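Local coordinates for DUF1881 domain-containing protein (Neurospora crassa, PDB 5Z6D) that is of unknown function but joins a beta-gamma-crystallin domain, whose calcium site is rendered inoperative by the domain interface, to an Ig-like domain, at residues V44-G47 with A48-V52; H181-K184 with Q185-S188. The protein carries 1 engineered substitution. All coordinates share one frame; numbering follows the deposited sequence.

In the fold
Two local turns of the same class illustrate how different surroundings change a shared backbone scheme. Interaction 1 lies in the beta-gamma-crystallin domain and interaction 2 in the Ig-like domain, with centres about 36 Å apart on opposite sides of the chain's centre, so they hold no strands in common. Each is partly buried and built on a type I turn. Interaction 1 makes the whole step from one sheet to another; interaction 2 is the last part of a longer loop that does so. In 44-52 the contact is mostly backbone, with a little apolar packing and, separately, an exposed alanine at the crest. In 181-188 a buried tryptophan adds a side-chain hydrogen bond and a broad ring surface, while a water and lysines mark the outer side.

Interaction 1: residues V44-G47 with A48-V52; sequences VAVG and ASAKV
Gly-47 and Ala-50 close a type I beta turn, the amide of Ala-50 reaching back across Ala-48 and Ser-49 to the carbonyl of the glycine. This hydrogen bond, Ala-50 N to Gly-47 O at 3.1 Å, is fairly straight, with an N-H...O angle of 159°, yet the donor stands well above the carbonyl plane rather than on a lone pair.

Val-46 and Ala-50 supply the apolar packing at the mouth of the turn. The methyl CG1 of Val-46 reaches across to the far limb, 3.4 Å from Ala-50 O, because it stands opposite the valine's backbone N (chi1 176°). The same Val-46 CG1 meets Ala-50 CB more loosely, at 4.2 Å, so the valine leans chiefly on the peptide unit after Ala-50. Ala-50 CB points inward, its nearest neighbour across the turn being Gly-47 O at 3.7 Å, and Val-10 of strand 9-13 packs against it. Ala-48 turns its methyl outward at the exposed crest. Beyond the turn, Lys-51 runs extended in the other direction, its NZ hydrogen-bonded to Thr-90 O.

Further backbone bonds hold the turn in place: Gly-47 pairs with Lys-9, and Ser-49, in the bend itself, with Pro-7 and Asp-88. Strand 43-46 thus ends in one antiparallel sheet and strand 50-55 begins in another, making this a beta arch, the sheet-to-sheet connection of the two-sheet beta-gamma-crystallin fold.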
# COMPACT_ATOMS: atom_id res chain seq x y z
N VAL A 44 -0.72 -15.86 -12.09
CA VAL A 44 -1.97 -15.77 -11.33
C VAL A 44 -3.15 -15.39 -12.22
O VAL A 44 -3.10 -14.40 -12.97
CB VAL A 44 -1.84 -14.76 -10.15
CG1 VAL A 44 -1.48 -13.35 -10.65
CG2 VAL A 44 -3.13 -14.74 -9.31
N ALA A 45 -4.20 -16.21 -12.16
CA ALA A 45 -5.46 -15.90 -12.82
C ALA A 45 -6.36 -15.19 -11.84
O ALA A 45 -6.54 -15.64 -10.71
CB ALA A 45 -6.12 -17.17 -13.33
N VAL A 46 -6.94 -14.08 -12.28
CA VAL A 46 -7.75 -13.26 -11.39
C VAL A 46 -9.18 -13.23 -11.86
O VAL A 46 -9.47 -12.87 -13.00
CB VAL A 46 -7.21 -11.83 -11.31
CG1 VAL A 46 -8.12 -10.96 -10.44
CG2 VAL A 46 -5.80 -11.86 -10.76
N GLY A 47 -10.09 -13.63 -10.97
CA GLY A 47 -11.50 -13.60 -11.27
C GLY A 47 -11.97 -12.20 -11.59
O GLY A 47 -11.36 -11.20 -11.17
N ALA A 48 -13.07 -12.11 -12.31
CA ALA A 48 -13.58 -10.84 -12.81
C ALA A 48 -14.00 -9.84 -11.72
O ALA A 48 -14.05 -8.63 -11.96
CB ALA A 48 -14.76 -11.10 -13.74
N SER A 49 -14.31 -10.34 -10.53
CA SER A 49 -14.74 -9.48 -9.44
C SER A 49 -13.72 -9.49 -8.31
O SER A 49 -13.98 -8.99 -7.21
CB SER A 49 -16.10 -9.92 -8.91
OG SER A 49 -17.09 -9.78 -9.92
N ALA A 50 -12.56 -10.09 -8.58
CA ALA A 50 -11.51 -10.20 -7.59
C ALA A 50 -10.33 -9.30 -7.95
O ALA A 50 -10.25 -8.74 -9.05
CB ALA A 50 -11.05 -11.64 -7.46
N LYS A 51 -9.42 -9.17 -7.00
CA LYS A 51 -8.22 -8.39 -7.17
C LYS A 51 -7.25 -8.86 -6.10
O LYS A 51 -7.67 -9.28 -5.03
CB LYS A 51 -8.56 -6.91 -7.05
CG LYS A 51 -7.46 -5.96 -6.74
CD LYS A 51 -8.11 -4.60 -6.53
CE LYS A 51 -7.12 -3.51 -6.29
NZ LYS A 51 -7.85 -2.23 -6.36
N VAL A 52 -5.95 -8.86 -6.40
CA VAL A 52 -4.96 -9.22 -5.38
C VAL A 52 -4.13 -8.01 -5.01
O VAL A 52 -3.62 -7.31 -5.89
CB VAL A 52 -4.00 -10.32 -5.85
CG1 VAL A 52 -3.05 -10.72 -4.72
CG2 VAL A 52 -4.76 -11.54 -6.35

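Interaction 2: residues H181-K184 with Q185-S188; sequences HWPK and QLKS
Trp-182 sets the CE2-CZ2 side of its indole, next to NE1, against Leu-186, and this is the dense half of the contact: Trp-182 CZ2 comes within 3.5 Å of Leu-186 CB, the two side chains meeting at about a right angle. Leu-186 CD1 lies over one face of the ring, toward its rim, and Pro-183 CD lies over the same face, also off toward its edge. A chi1 of 172° swings the indole forward along the chain, where Trp-182 NE1 donates a hydrogen bond to Leu-186 O (3.0 Å, N-H...O angle 151°). The donor lies above the carbonyl plane, and the oxygen is tilted 20° from the ring plane. Leu-186 CD1 also packs against Pro-183 CG at 3.9 Å. Buried Gln-185 belongs to this packed part: its OE1 lies 3.7 Å from Pro-183 CB, and its NE2 is hydrogen-bonded to Lys-204 O and Ser-206 OG.

A type I turn underlies this packing, closed by the bond from Leu-186 N to Pro-183 O (3.0 Å). It completes the loop from strand 173-177 to strand 186-190, each an outermost strand of its own sheet in the Ig-like sandwich; Trp-182 touches Val-163 of one sheet and Val-198 of the other. Were Trp-182 replaced by an alanine, Leu-186 O would probably lose its indole donor, keeping the water, and a gap would be likely to open between these sheets beside the leucine.

The outer side is looser. Lys-184 is exposed at the bend, and a water bridges the outer side of the turn, donating to Leu-186 O at 2.8 Å and, at a longer 3.2 Å, to Lys-184 O.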
# COMPACT_ATOMS: atom_id res chain seq x y z
N HIS A 181 -5.34 16.70 13.90
CA HIS A 181 -4.20 15.85 14.25
C HIS A 181 -3.25 15.63 13.07
O HIS A 181 -2.13 15.14 13.25
CB HIS A 181 -4.69 14.51 14.80
CG HIS A 181 -5.25 14.61 16.19
ND1 HIS A 181 -4.53 15.14 17.24
CD2 HIS A 181 -6.46 14.26 16.69
CE1 HIS A 181 -5.28 15.11 18.33
NE2 HIS A 181 -6.45 14.58 18.03
N TRP A 182 -3.68 16.04 11.88
CA TRP A 182 -2.79 16.00 10.72
C TRP A 182 -1.73 17.09 10.86
O TRP A 182 -2.07 18.26 11.07
CB TRP A 182 -3.59 16.20 9.43
CG TRP A 182 -2.74 16.36 8.20
CD1 TRP A 182 -2.35 17.54 7.62
CD2 TRP A 182 -2.21 15.31 7.38
NE1 TRP A 182 -1.60 17.29 6.49
CE2 TRP A 182 -1.50 15.92 6.32
CE3 TRP A 182 -2.25 13.92 7.44
CZ2 TRP A 182 -0.85 15.19 5.33
CZ3 TRP A 182 -1.61 13.19 6.45
CH2 TRP A 182 -0.91 13.83 5.42
N PRO A 183 -0.45 16.71 10.77
CA PRO A 183 0.65 17.66 10.94
C PRO A 183 0.57 18.81 9.94
O PRO A 183 0.51 18.57 8.73
CB PRO A 183 1.90 16.81 10.70
CG PRO A 183 1.47 15.42 11.03
CD PRO A 183 0.04 15.33 10.58
N LYS A 184 0.57 20.05 10.43
CA LYS A 184 0.46 21.20 9.54
C LYS A 184 1.68 21.30 8.62
O LYS A 184 1.63 21.95 7.58
CB LYS A 184 0.29 22.49 10.34
CG LYS A 184 -0.93 22.50 11.24
CD LYS A 184 -1.12 23.85 11.91
CE LYS A 184 -2.35 23.86 12.80
NZ LYS A 184 -2.17 23.08 14.05
N GLN A 185 2.76 20.64 9.01
CA GLN A 185 3.97 20.58 8.19
C GLN A 185 3.83 19.76 6.92
O GLN A 185 4.70 19.82 6.07
CB GLN A 185 5.13 20.02 9.00
CG GLN A 185 5.58 20.90 10.16
CD GLN A 185 4.89 20.54 11.46
OE1 GLN A 185 3.82 19.93 11.46
NE2 GLN A 185 5.50 20.91 12.57
N LEU A 186 2.76 18.97 6.82
CA LEU A 186 2.55 18.10 5.66
C LEU A 186 1.40 18.58 4.79
O LEU A 186 0.41 19.11 5.30
CB LEU A 186 2.27 16.67 6.11
CG LEU A 186 3.32 15.94 6.94
CD1 LEU A 186 2.79 14.58 7.41
CD2 LEU A 186 4.61 15.78 6.14
N LYS A 187 1.53 18.36 3.49
CA LYS A 187 0.42 18.57 2.56
C LYS A 187 0.18 17.30 1.76
O LYS A 187 1.12 16.72 1.23
CB LYS A 187 0.73 19.73 1.62
CG LYS A 187 -0.14 20.95 1.82
CD LYS A 187 -1.54 20.72 1.26
CE LYS A 187 -2.37 21.99 1.30
NZ LYS A 187 -3.65 21.83 0.57
N SER A 188 -1.06 16.86 1.65
CA SER A 188 -1.34 15.71 0.79
C SER A 188 -1.92 16.20 -0.53
O SER A 188 -2.64 17.19 -0.59
CB SER A 188 -2.30 14.73 1.47
OG SER A 188 -3.61 15.25 1.57
O HOH W 1 -0.41 21.82 5.16